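Cellulose 1,4-beta-cellobiosidase (Clostridium thermocellum, PDB 3ZQX) forms the family 3b carbohydrate-binding module of a cellulosomal cellobiohydrolase, a module whose family typically binds cellulose. Local coordinates at residues A[2-6]-A[129-133]; A[7-12]-A[116-120]; A[30-36]-A[84-90]. The protein carries 1 engineered substitution. The contacts are given in a common frame with arbitrary orientation. Residue numbers count along the deposited sequence, not the author numbering.

Contact 1 of 3, residues A[2-6]-A[129-133]; sequences DVKVQ and KVTLY
Leu132 reaches across to lie over both Val3 and Val5. In its m,t rotamer it sets CD1 3.7 Å from Val3 CG2 and CG 3.4 Å from Val5 CG2, while CD1 also rests 3.8 Å from the backbone carbon Lys4 C. Two residues along each strand, Val5 CG1 meets Val130 CG1 at 3.8 Å; both valines are t. Build 3-6 and 130-133 as extended strands, with axes 7.0 Å apart at closest approach and running nearly antiparallel, 157° between directions. In register, Lys4 CA sits 7.1 Å from Leu132 CA and Val5 CA 6.8 Å from Val130 CA, too far for backbone pairing, so what joins these strands is purely apolar. Val3, Val5, Val130 and Leu132 direct their CA-to-CB bonds toward the other strand, those of Lys4, Gln6, Thr131 and Tyr133 away from it; Lys4 NZ is salt-bridged to Asp126. Each strand finds its backbone partners in its own sheet: Lys4 with Val26 on one side, Thr131 with Arg41 on the other. Leu40 and Phe23 add further bulk around Val130. This is the face-to-face packing of two antiparallel sheets, the hydrophobic interior of the beta-sandwich characteristic of family 3 carbohydrate-binding modules.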
ATOM      1  N   ASP A   2      17.016   4.460  -3.096  1.00 15.07           N
ATOM      2  CA  ASP A   2      16.294   4.691  -1.856  1.00 14.78           C
ATOM      3  C   ASP A   2      15.252   3.571  -1.735  1.00 16.32           C
ATOM      4  O   ASP A   2      15.326   2.558  -2.438  1.00 16.67           O
ATOM      5  CB  ASP A   2      15.652   6.085  -1.856  1.00 15.69           C
ATOM      6  CG  ASP A   2      15.491   6.660  -0.458  1.00 16.26           C
ATOM      7  OD1 ASP A   2      15.495   5.875   0.513  1.00 20.29           O
ATOM      8  OD2 ASP A   2      15.356   7.895  -0.327  1.00 17.31           O
ATOM      9  N   VAL A   3      14.307   3.705  -0.820  1.00 13.69           N
ATOM     10  CA  VAL A   3      13.260   2.704  -0.708  1.00 11.87           C
ATOM     11  C   VAL A   3      12.339   2.672  -1.936  1.00 10.10           C
ATOM     12  O   VAL A   3      12.085   3.700  -2.574  1.00 12.26           O
ATOM     13  CB  VAL A   3      12.436   2.899   0.584  1.00 12.78           C
ATOM     14  CG1 VAL A   3      13.205   2.371   1.796  1.00 15.15           C
ATOM     15  CG2 VAL A   3      12.057   4.372   0.769  1.00 14.66           C
ATOM     16  N   LYS A   4      11.857   1.478  -2.263  1.00  9.73           N
ATOM     17  CA  LYS A   4      10.901   1.275  -3.348  1.00  9.68           C
ATOM     18  C   LYS A   4       9.822   0.293  -2.908  1.00  8.63           C
ATOM     19  O   LYS A   4       9.978  -0.395  -1.895  1.00  9.77           O
ATOM     20  CB  LYS A   4      11.595   0.740  -4.604  1.00 10.48           C
ATOM     21  CG  LYS A   4      12.166  -0.667  -4.453  1.00 11.22           C
ATOM     22  CD  LYS A   4      12.831  -1.147  -5.736  1.00 12.36           C
ATOM     23  CE  LYS A   4      13.354  -2.565  -5.583  1.00 13.32           C
ATOM     24  NZ  LYS A   4      14.044  -3.069  -6.813  1.00 16.23           N
ATOM     25  N   VAL A   5       8.735   0.222  -3.678  1.00  8.91           N
ATOM     26  CA  VAL A   5       7.652  -0.717  -3.431  1.00  8.91           C
ATOM     27  C   VAL A   5       7.533  -1.704  -4.561  1.00  8.73           C
ATOM     28  O   VAL A   5       7.560  -1.323  -5.734  1.00 10.01           O
ATOM     29  CB  VAL A   5       6.285   0.002  -3.326  1.00 10.26           C
ATOM     30  CG1 VAL A   5       5.150  -1.009  -3.182  1.00 11.64           C
ATOM     31  CG2 VAL A   5       6.287   0.982  -2.173  1.00 11.95           C
ATOM     32  N   GLN A   6       7.371  -2.969  -4.186  1.00  8.78           N
ATOM     33  CA  GLN A   6       6.899  -3.994  -5.103  1.00  9.19           C
ATOM     34  C   GLN A   6       5.471  -4.360  -4.733  1.00  8.45           C
ATOM     35  O   GLN A   6       5.066  -4.262  -3.567  1.00  9.73           O
ATOM     36  CB  GLN A   6       7.764  -5.241  -5.026  1.00 10.11           C
ATOM     37  CG  GLN A   6       9.228  -4.953  -5.184  1.00 11.19           C
ATOM     38  CD  GLN A   6      10.031  -6.217  -5.285  1.00 13.43           C
ATOM     39  OE1 GLN A   6       9.865  -7.140  -4.482  1.00 13.75           O
ATOM     40  NE2 GLN A   6      10.888  -6.288  -6.295  1.00 17.64           N
ATOM     41  N   LYS A 129       2.902   2.774  -9.112  1.00  9.11           N
ATOM     42  CA  LYS A 129       1.594   3.348  -8.789  1.00  9.37           C
ATOM     43  C   LYS A 129       1.227   3.252  -7.311  1.00  8.58           C
ATOM     44  O   LYS A 129       0.135   3.651  -6.925  1.00  9.43           O
ATOM     45  CB  LYS A 129       0.498   2.778  -9.683  1.00 10.85           C
ATOM     46  CG  LYS A 129       0.665   3.177 -11.140  1.00 14.11           C
ATOM     47  CD  LYS A 129      -0.429   2.582 -12.012  1.00 20.24           C
ATOM     48  CE  LYS A 129      -0.249   2.981 -13.467  1.00 27.05           C
ATOM     49  NZ  LYS A 129      -1.270   2.338 -14.343  1.00 33.68           N
ATOM     50  N   VAL A 130       2.145   2.735  -6.503  1.00  8.53           N
ATOM     51  CA  VAL A 130       2.058   2.813  -5.050  1.00  8.87           C
ATOM     52  C   VAL A 130       3.231   3.676  -4.631  1.00  8.18           C
ATOM     53  O   VAL A 130       4.367   3.406  -5.014  1.00 10.67           O
ATOM     54  CB  VAL A 130       2.118   1.408  -4.408  1.00  9.29           C
ATOM     55  CG1 VAL A 130       2.248   1.481  -2.887  1.00 10.22           C
ATOM     56  CG2 VAL A 130       0.888   0.613  -4.808  1.00  9.76           C
ATOM     57  N   THR A 131       2.967   4.708  -3.849  1.00  7.84           N
ATOM     58  CA  THR A 131       3.981   5.706  -3.531  1.00  8.08           C
ATOM     59  C   THR A 131       4.566   5.512  -2.141  1.00  7.48           C
ATOM     60  O   THR A 131       3.936   4.922  -1.247  1.00  8.27           O
ATOM     61  CB  THR A 131       3.406   7.116  -3.596  1.00  8.59           C
ATOM     62  OG1 THR A 131       2.240   7.149  -2.770  1.00  8.36           O
ATOM     63  CG2 THR A 131       3.065   7.513  -5.035  1.00  9.82           C
ATOM     64  N   LEU A 132       5.810   5.956  -1.992  1.00  7.72           N
ATOM     65  CA  LEU A 132       6.421   6.137  -0.680  1.00  7.90           C
ATOM     66  C   LEU A 132       6.829   7.585  -0.486  1.00  7.66           C
ATOM     67  O   LEU A 132       7.383   8.215  -1.400  1.00  8.84           O
ATOM     68  CB  LEU A 132       7.673   5.284  -0.508  1.00  8.39           C
ATOM     69  CG  LEU A 132       7.502   3.779  -0.607  1.00  8.77           C
ATOM     70  CD1 LEU A 132       8.858   3.091  -0.537  1.00 10.12           C
ATOM     71  CD2 LEU A 132       6.558   3.269   0.477  1.00  9.29           C
ATOM     72  N   TYR A 133       6.584   8.080   0.727  1.00  8.29           N
ATOM     73  CA  TYR A 133       7.028   9.395   1.173  1.00  8.96           C
ATOM     74  C   TYR A 133       7.923   9.235   2.385  1.00  9.11           C
ATOM     75  O   TYR A 133       7.713   8.342   3.226  1.00  9.78           O
ATOM     76  CB  TYR A 133       5.838  10.275   1.557  1.00  9.72           C
ATOM     77  CG  TYR A 133       4.943  10.616   0.393  1.00  9.95           C
ATOM     78  CD1 TYR A 133       3.941   9.745  -0.017  1.00 12.05           C
ATOM     79  CD2 TYR A 133       5.107  11.798  -0.311  1.00 11.58           C
ATOM     80  CE1 TYR A 133       3.123  10.051  -1.090  1.00 12.26           C
ATOM     81  CE2 TYR A 133       4.287  12.109  -1.390  1.00 13.79           C
ATOM     82  CZ  TYR A 133       3.301  11.224  -1.772  1.00 14.31           C
ATOM     83  OH  TYR A 133       2.472  11.508  -2.839  1.00 17.13           O
TER

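Contact 2 of 3, residues A[7-12]-A[116-120]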
ATOM      1  N   TYR A   7       4.701  -4.767  -5.737  1.00  8.69           N
ATOM      2  CA  TYR A   7       3.286  -5.071  -5.590  1.00  9.01           C
ATOM      3  C   TYR A   7       2.949  -6.329  -6.353  1.00  8.30           C
ATOM      4  O   TYR A   7       3.580  -6.651  -7.359  1.00  9.47           O
ATOM      5  CB  TYR A   7       2.482  -3.911  -6.173  1.00  9.24           C
ATOM      6  CG  TYR A   7       1.024  -4.129  -6.553  1.00  8.40           C
ATOM      7  CD1 TYR A   7       0.009  -4.005  -5.619  1.00  8.80           C
ATOM      8  CD2 TYR A   7       0.660  -4.375  -7.875  1.00  9.78           C
ATOM      9  CE1 TYR A   7      -1.325  -4.149  -5.979  1.00  8.84           C
ATOM     10  CE2 TYR A   7      -0.669  -4.524  -8.241  1.00 10.07           C
ATOM     11  CZ  TYR A   7      -1.661  -4.398  -7.295  1.00  8.68           C
ATOM     12  OH  TYR A   7      -2.979  -4.537  -7.685  1.00  9.35           O
ATOM     13  N   LEU A   8       1.937  -7.028  -5.858  1.00  8.71           N
ATOM     14  CA  LEU A   8       1.211  -8.002  -6.652  1.00  9.72           C
ATOM     15  C   LEU A   8      -0.258  -7.947  -6.253  1.00  8.30           C
ATOM     16  O   LEU A   8      -0.609  -7.543  -5.138  1.00  9.21           O
ATOM     17  CB  LEU A   8       1.788  -9.415  -6.509  1.00 10.62           C
ATOM     18  CG  LEU A   8       1.701 -10.112  -5.149  1.00  9.79           C
ATOM     19  CD1 LEU A   8       0.344 -10.757  -4.939  1.00 11.95           C
ATOM     20  CD2 LEU A   8       2.805 -11.152  -5.019  1.00 13.25           C
ATOM     21  N   CYS A   9      -1.109  -8.344  -7.188  1.00  9.19           N
ATOM     22  CA  CYS A   9      -2.552  -8.334  -7.021  1.00  9.67           C
ATOM     23  C   CYS A   9      -3.052  -9.757  -6.813  1.00  9.70           C
ATOM     24  O   CYS A   9      -2.686 -10.658  -7.558  1.00 11.92           O
ATOM     25  CB  CYS A   9      -3.199  -7.760  -8.278  1.00  9.88           C
ATOM     26  SG  CYS A   9      -4.984  -7.659  -8.211  1.00 11.14           S
ATOM     27  N   GLU A  10      -3.880  -9.945  -5.795  1.00 10.02           N
ATOM     28  CA  GLU A  10      -4.534 -11.232  -5.558  0.58 11.22           C
ATOM     29  C   GLU A  10      -5.975 -11.229  -6.054  1.00 10.69           C
ATOM     30  O   GLU A  10      -6.355 -12.089  -6.847  1.00 13.08           O
ATOM     31  CB  GLU A  10      -4.377 -11.722  -4.120  0.58 11.54           C
ATOM     32  CG  GLU A  10      -2.940 -12.144  -3.836  0.58 14.24           C
ATOM     33  CD  GLU A  10      -2.762 -12.875  -2.524  0.58 15.51           C
ATOM     34  OE1 GLU A  10      -3.494 -12.579  -1.557  0.58 20.10           O
ATOM     35  OE2 GLU A  10      -1.878 -13.754  -2.460  0.58 19.79           O
ATOM     36  N   ASN A  11      -6.791 -10.292  -5.580  1.00 10.74           N
ATOM     37  CA  ASN A  11      -8.166 -10.241  -6.065  1.00 10.23           C
ATOM     38  C   ASN A  11      -8.249  -9.365  -7.304  1.00 10.37           C
ATOM     39  O   ASN A  11      -8.123  -8.139  -7.245  1.00 10.60           O
ATOM     40  CB  ASN A  11      -9.094  -9.675  -4.992  1.00 11.30           C
ATOM     41  CG  ASN A  11      -9.510 -10.710  -3.968  1.00 12.52           C
ATOM     42  OD1 ASN A  11      -9.084 -11.863  -4.020  1.00 15.22           O
ATOM     43  ND2 ASN A  11     -10.345 -10.298  -3.023  1.00 14.71           N
ATOM     44  N   THR A  12      -8.484 -10.026  -8.434  1.00 11.91           N
ATOM     45  CA  THR A  12      -8.474  -9.384  -9.742  1.00 12.95           C
ATOM     46  C   THR A  12      -9.848  -8.996 -10.271  1.00 12.76           C
ATOM     47  O   THR A  12      -9.948  -8.353 -11.312  1.00 14.98           O
ATOM     48  CB  THR A  12      -7.821 -10.305 -10.779  1.00 14.60           C
ATOM     49  OG1 THR A  12      -8.543 -11.539 -10.833  1.00 16.94           O
ATOM     50  CG2 THR A  12      -6.381 -10.601 -10.392  1.00 17.65           C
ATOM     51  N   SER A 116      -4.263   2.503  -8.327  1.00  7.95           N
ATOM     52  CA  SER A 116      -3.194   1.563  -7.995  1.00  8.35           C
ATOM     53  C   SER A 116      -3.504   0.104  -8.326  1.00  8.06           C
ATOM     54  O   SER A 116      -2.646  -0.751  -8.143  1.00  9.60           O
ATOM     55  CB  SER A 116      -2.791   1.676  -6.521  1.00  8.08           C
ATOM     56  OG  SER A 116      -2.313   2.977  -6.205  1.00  8.22           O
ATOM     57  N   PHE A 117      -4.706  -0.190  -8.805  1.00  8.30           N
ATOM     58  CA  PHE A 117      -5.089  -1.568  -9.130  1.00  8.22           C
ATOM     59  C   PHE A 117      -4.467  -2.026 -10.443  1.00  8.82           C
ATOM     60  O   PHE A 117      -4.620  -1.353 -11.455  1.00 10.31           O
ATOM     61  CB  PHE A 117      -6.613  -1.603  -9.244  1.00  9.27           C
ATOM     62  CG  PHE A 117      -7.203  -2.911  -9.722  1.00  9.42           C
ATOM     63  CD1 PHE A 117      -7.055  -4.085  -8.993  1.00  9.89           C
ATOM     64  CD2 PHE A 117      -8.004  -2.934 -10.858  1.00 10.01           C
ATOM     65  CE1 PHE A 117      -7.644  -5.261  -9.415  1.00 10.59           C
ATOM     66  CE2 PHE A 117      -8.600  -4.102 -11.280  1.00 11.07           C
ATOM     67  CZ  PHE A 117      -8.423  -5.269 -10.558  1.00 11.24           C
ATOM     68  N   ASP A 118      -3.732  -3.136 -10.435  1.00  8.90           N
ATOM     69  CA  ASP A 118      -3.249  -3.749 -11.669  1.00 10.01           C
ATOM     70  C   ASP A 118      -3.366  -5.259 -11.618  1.00 10.17           C
ATOM     71  O   ASP A 118      -2.477  -5.919 -11.083  1.00 10.68           O
ATOM     72  CB  ASP A 118      -1.838  -3.317 -12.042  1.00 11.06           C
ATOM     73  CG  ASP A 118      -1.461  -3.746 -13.449  1.00 13.14           C
ATOM     74  OD1 ASP A 118      -2.122  -4.655 -13.996  1.00 12.84           O
ATOM     75  OD2 ASP A 118      -0.502  -3.169 -14.005  1.00 15.44           O
ATOM     76  N   PRO A 119      -4.485  -5.805 -12.093  1.00 10.31           N
ATOM     77  CA  PRO A 119      -4.725  -7.244 -11.983  1.00 11.96           C
ATOM     78  C   PRO A 119      -3.776  -8.092 -12.826  1.00 11.51           C
ATOM     79  O   PRO A 119      -3.786  -9.322 -12.688  1.00 14.77           O
ATOM     80  CB  PRO A 119      -6.174  -7.393 -12.448  1.00 13.16           C
ATOM     81  CG  PRO A 119      -6.373  -6.270 -13.394  1.00 14.04           C
ATOM     82  CD  PRO A 119      -5.563  -5.123 -12.834  1.00 12.43           C
ATOM     83  N   THR A 120      -3.029  -7.476 -13.735  1.00 11.94           N
ATOM     84  CA  THR A 120      -2.075  -8.229 -14.537  1.00 12.42           C
ATOM     85  C   THR A 120      -0.791  -8.562 -13.789  1.00 11.71           C
ATOM     86  O   THR A 120       0.004  -9.373 -14.281  1.00 13.97           O
ATOM     87  CB  THR A 120      -1.702  -7.510 -15.855  1.00 15.06           C
ATOM     88  OG1 THR A 120      -0.851  -6.391 -15.589  1.00 14.81           O
ATOM     89  CG2 THR A 120      -2.949  -7.069 -16.614  1.00 16.95           C
TER
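A tyrosine hydroxyl serves here as acceptor for a backbone amide: Asp118 N donates to Tyr7 OH at 3.2 Å, almost straight at 178°. Otherwise the contact is van der Waals in character. Cys9, chi1 t, brings SG to 3.8 Å from Phe117 CE1 in an oblique sulfur-aromatic contact, 5.0 Å from SG to the Phe117 ring centroid, and sets CB 3.4 Å from Asp118 O. The edge of the Phe117 ring meets backbone oxygens, with CZ 3.5 Å from Thr12 O and CE1 3.6 Å from Asn11 O. At the far end Thr12 CB lies 3.7 Å from Pro119 CB. Asp118 OD1 accepts from Thr120 N at 3.0 Å, an Asx turn. The Phe117 side chain is about 8 Å from the bound calcium, whose ligands include Asp110, Asn113 and Asp114. Tyr7 stacks on Tyr127. Segment 116-120, part of the loop between strands 109-110 and 125-126, packs its aromatic residue against residues 7-9 of the beta-sandwich strand 3-9, which hydrogen-bonds to strand 15-27 through Leu8 and Lys22.

Contact 3 of 3, residues A[30-36]-A[84-90]; sequences NRDYSLK and KDVKLPA
Three backbone hydrogen bonds tie 30-36 to 84-90 as a two-stranded antiparallel ribbon at the edge of the beta-sandwich: Leu88 N to Tyr33 O at 2.8 Å, Tyr33 N to Leu88 O at 3.0 Å, and Leu35 N to Val86 O at 2.8 Å. Tyr33 and Leu88 form the hydrogen-bonded pair; Ser34 and Lys87 form the non-hydrogen-bonded pair, 4.3 Å between CA atoms. Side chains extend the ladder at both ends. Asp32 OD1, chi1 m, takes Ala90 N at 2.8 Å. Ser34 OG, chi1 t, donates to Asp85 OD1 at 2.6 Å and accepts from Lys36 N at 3.1 Å, an ST turn that leads into the 3-10 segment beginning at Leu35; Lys87 NZ salt-bridges Asp85 OD1 at 2.8 Å. Tyr33, chi1 m, receives Arg31 NE on its OH at 2.9 Å, and that hydroxyl also bonds to Asp2. On the Tyr33 and Leu88 face the ribbon leans on Val3. Leu35 CG packs 4.1 Å from Leu88 CB, and Leu35 CD1 touches Val86 CG1 at 4.0 Å.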
ATOM      1  N   ASN A  30      21.795   3.205   0.537  1.00 10.84           N
ATOM      2  CA  ASN A  30      22.857   2.955   1.497  1.00 11.33           C
ATOM      3  C   ASN A  30      22.577   3.404   2.930  1.00  9.84           C
ATOM      4  O   ASN A  30      23.474   3.382   3.766  1.00 10.97           O
ATOM      5  CB  ASN A  30      24.209   3.455   0.989  1.00 12.43           C
ATOM      6  CG  ASN A  30      24.228   4.948   0.731  1.00 11.00           C
ATOM      7  OD1 ASN A  30      23.359   5.685   1.195  1.00 11.82           O
ATOM      8  ND2 ASN A  30      25.227   5.400  -0.017  1.00 14.60           N
ATOM      9  N   ARG A  31      21.355   3.857   3.183  1.00  9.53           N
ATOM     10  CA  ARG A  31      20.963   4.365   4.496  1.00  9.53           C
ATOM     11  C   ARG A  31      19.968   3.435   5.176  1.00  9.44           C
ATOM     12  O   ARG A  31      18.940   3.103   4.594  1.00 10.55           O
ATOM     13  CB  ARG A  31      20.313   5.748   4.354  1.00  9.70           C
ATOM     14  CG  ARG A  31      21.240   6.788   3.751  1.00  9.80           C
ATOM     15  CD  ARG A  31      20.512   8.066   3.368  1.00 10.90           C
ATOM     16  NE  ARG A  31      19.511   7.818   2.340  1.00 13.04           N
ATOM     17  CZ  ARG A  31      19.741   7.876   1.034  1.00 15.62           C
ATOM     18  NH1 ARG A  31      20.932   8.213   0.578  1.00 15.21           N
ATOM     19  NH2 ARG A  31      18.758   7.616   0.180  1.00 25.30           N
ATOM     20  N   ASP A  32      20.247   3.025   6.409  1.00  8.96           N
ATOM     21  CA  ASP A  32      19.236   2.344   7.207  1.00  9.19           C
ATOM     22  C   ASP A  32      18.149   3.355   7.575  1.00  8.99           C
ATOM     23  O   ASP A  32      18.429   4.550   7.740  1.00 10.31           O
ATOM     24  CB  ASP A  32      19.809   1.850   8.534  1.00 10.68           C
ATOM     25  CG  ASP A  32      20.874   0.774   8.390  1.00 11.32           C
ATOM     26  OD1 ASP A  32      21.179   0.288   7.285  1.00 10.91           O
ATOM     27  OD2 ASP A  32      21.414   0.401   9.447  1.00 15.68           O
ATOM     28  N   TYR A  33      16.926   2.870   7.746  1.00  9.22           N
ATOM     29  CA  TYR A  33      15.831   3.713   8.206  1.00  8.82           C
ATOM     30  C   TYR A  33      15.061   3.054   9.329  1.00  8.85           C
ATOM     31  O   TYR A  33      15.169   1.841   9.546  1.00 11.20           O
ATOM     32  CB  TYR A  33      14.834   3.967   7.076  1.00 10.14           C
ATOM     33  CG  TYR A  33      15.383   4.721   5.901  1.00  9.54           C
ATOM     34  CD1 TYR A  33      15.967   5.970   6.062  1.00 10.58           C
ATOM     35  CD2 TYR A  33      15.297   4.196   4.624  1.00 10.76           C
ATOM     36  CE1 TYR A  33      16.457   6.673   4.993  1.00 10.82           C
ATOM     37  CE2 TYR A  33      15.781   4.893   3.536  1.00 12.79           C
ATOM     38  CZ  TYR A  33      16.355   6.137   3.730  1.00 11.11           C
ATOM     39  OH  TYR A  33      16.834   6.863   2.664  1.00 13.11           O
ATOM     40  N   SER A  34      14.256   3.853  10.019  1.00  8.75           N
ATOM     41  CA  SER A  34      13.101   3.317  10.713  1.00  9.53           C
ATOM     42  C   SER A  34      11.873   3.459   9.821  1.00  8.36           C
ATOM     43  O   SER A  34      11.641   4.525   9.237  1.00  9.21           O
ATOM     44  CB  SER A  34      12.835   4.056  12.013  1.00 10.29           C
ATOM     45  OG  SER A  34      11.621   3.577  12.563  1.00 10.55           O
ATOM     46  N   LEU A  35      11.084   2.397   9.727  1.00  8.25           N
ATOM     47  CA  LEU A  35       9.826   2.462   9.018  1.00  8.60           C
ATOM     48  C   LEU A  35       8.881   3.505   9.605  1.00  9.02           C
ATOM     49  O   LEU A  35       7.946   3.930   8.923  1.00  9.57           O
ATOM     50  CB  LEU A  35       9.158   1.090   8.968  1.00  9.20           C
ATOM     51  CG  LEU A  35       9.789   0.140   7.952  1.00 10.28           C
ATOM     52  CD1 LEU A  35       9.480  -1.305   8.299  1.00 13.88           C
ATOM     53  CD2 LEU A  35       9.290   0.464   6.553  1.00 13.31           C
ATOM     54  N   LYS A  36       9.106   3.944  10.840  1.00  9.34           N
ATOM     55  CA  LYS A  36       8.251   4.981  11.401  1.00 10.72           C
ATOM     56  C   LYS A  36       8.302   6.256  10.561  1.00  9.93           C
ATOM     57  O   LYS A  36       7.388   7.084  10.634  1.00 12.02           O
ATOM     58  CB  LYS A  36       8.644   5.295  12.841  1.00 13.18           C
ATOM     59  CG  LYS A  36       9.877   6.173  12.956  1.00 16.54           C
ATOM     60  CD  LYS A  36      10.283   6.389  14.405  1.00 20.28           C
ATOM     61  CE  LYS A  36      11.549   7.230  14.497  1.00 22.35           C
ATOM     62  NZ  LYS A  36      11.365   8.568  13.862  1.00 27.32           N
ATOM     63  N   LYS A  84       5.131   1.486  13.054  1.00  9.78           N
ATOM     64  CA  LYS A  84       5.842   1.686  14.308  1.00 10.16           C
ATOM     65  C   LYS A  84       7.345   1.651  14.036  1.00  9.70           C
ATOM     66  O   LYS A  84       7.766   1.513  12.877  1.00  9.76           O
ATOM     67  CB  LYS A  84       5.428   0.616  15.312  1.00 11.34           C
ATOM     68  CG  LYS A  84       3.965   0.734  15.713  1.00 12.95           C
ATOM     69  CD  LYS A  84       3.589  -0.232  16.813  1.00 16.40           C
ATOM     70  CE  LYS A  84       2.104  -0.129  17.137  1.00 21.29           C
ATOM     71  NZ  LYS A  84       1.682  -1.214  18.070  1.00 27.10           N
ATOM     72  N   ASP A  85       8.161   1.738  15.091  1.00 10.41           N
ATOM     73  CA  ASP A  85       9.585   1.958  14.863  1.00 11.06           C
ATOM     74  C   ASP A  85      10.184   0.564  14.711  1.00 10.04           C
ATOM     75  O   ASP A  85      10.732  -0.026  15.641  1.00 15.51           O
ATOM     76  CB  ASP A  85      10.139   2.649  16.141  1.00 12.42           C
ATOM     77  CG  ASP A  85      11.621   2.993  16.063  1.00 12.77           C
ATOM     78  OD1 ASP A  85      12.229   2.885  14.989  1.00 13.49           O
ATOM     79  OD2 ASP A  85      12.184   3.395  17.102  1.00 17.65           O
ATOM     80  N   VAL A  86      10.283   0.182  13.442  1.00 11.17           N
ATOM     81  CA  VAL A  86      10.820  -1.096  13.001  1.00 10.35           C
ATOM     82  C   VAL A  86      11.920  -0.706  12.050  1.00  9.91           C
ATOM     83  O   VAL A  86      11.685   0.035  11.094  1.00 11.13           O
ATOM     84  CB  VAL A  86       9.786  -1.979  12.265  1.00 11.39           C
ATOM     85  CG1 VAL A  86      10.471  -3.197  11.655  1.00 12.35           C
ATOM     86  CG2 VAL A  86       8.682  -2.415  13.217  1.00 14.22           C
ATOM     87  N   LYS A  87      13.126  -1.167  12.332  1.00  9.96           N
ATOM     88  CA  LYS A  87      14.271  -0.789  11.537  1.00 10.85           C
ATOM     89  C   LYS A  87      14.286  -1.574  10.231  1.00 10.76           C
ATOM     90  O   LYS A  87      14.031  -2.790  10.209  1.00 11.25           O
ATOM     91  CB  LYS A  87      15.564  -1.024  12.332  1.00 13.08           C
ATOM     92  CG  LYS A  87      15.530  -0.513  13.783  1.00 14.83           C
ATOM     93  CD  LYS A  87      15.189   0.969  13.878  1.00 15.00           C
ATOM     94  CE  LYS A  87      15.347   1.476  15.311  1.00 15.88           C
ATOM     95  NZ  LYS A  87      15.009   2.926  15.435  1.00 16.65           N
ATOM     96  N   LEU A  88      14.601  -0.863   9.153  1.00 11.38           N
ATOM     97  CA  LEU A  88      14.707  -1.401   7.804  1.00 10.97           C
ATOM     98  C   LEU A  88      16.101  -1.073   7.270  1.00 10.77           C
ATOM     99  O   LEU A  88      16.354   0.064   6.848  1.00 10.85           O
ATOM    100  CB  LEU A  88      13.640  -0.800   6.892  1.00 11.74           C
ATOM    101  CG  LEU A  88      13.725  -1.242   5.430  1.00 11.37           C
ATOM    102  CD1 LEU A  88      13.456  -2.739   5.302  1.00 15.84           C
ATOM    103  CD2 LEU A  88      12.772  -0.433   4.566  1.00 15.72           C
ATOM    104  N   PRO A  89      17.041  -2.015   7.381  1.00 10.77           N
ATOM    105  CA  PRO A  89      18.418  -1.691   7.001  1.00 11.40           C
ATOM    106  C   PRO A  89      18.609  -1.492   5.500  1.00 10.05           C
ATOM    107  O   PRO A  89      17.846  -2.003   4.678  1.00 10.83           O
ATOM    108  CB  PRO A  89      19.193  -2.928   7.460  1.00 13.12           C
ATOM    109  CG  PRO A  89      18.205  -4.035   7.340  1.00 13.31           C
ATOM    110  CD  PRO A  89      16.903  -3.422   7.802  1.00 11.82           C
ATOM    111  N   ALA A  90      19.656  -0.753   5.162  1.00 11.09           N
ATOM    112  CA  ALA A  90      20.112  -0.649   3.788  1.00 11.90           C
ATOM    113  C   ALA A  90      20.284  -2.047   3.219  1.00 11.08           C
ATOM    114  O   ALA A  90      20.897  -2.918   3.841  1.00 11.87           O
ATOM    115  CB  ALA A  90      21.436   0.109   3.736  1.00 13.56           C
TER

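In the fold
Contacts 1 and 2 share strand 3-9: its first half faces the opposite sheet in the buried interior, its end meets a partly buried loop near the calcium. They meet where Ser116 OG lies 2.6 Å from Lys129 O, a probable hydrogen bond. Contact 3 is the most exposed, its centre about 17 Å from that of the chain, and joins contact 1 through Asp2 OD1 and Tyr33 OH, 2.7 Å apart, and through Val3 CG1 and Leu88 CD2 at 4.0 Å. Chemistry follows place: aliphatic in the core, mixed at the loop, and mainly backbone and charged groups in the outer ribbon. Contacts 2 and 3, with centres 26 Å apart, lie on opposite sides of the chain's centre.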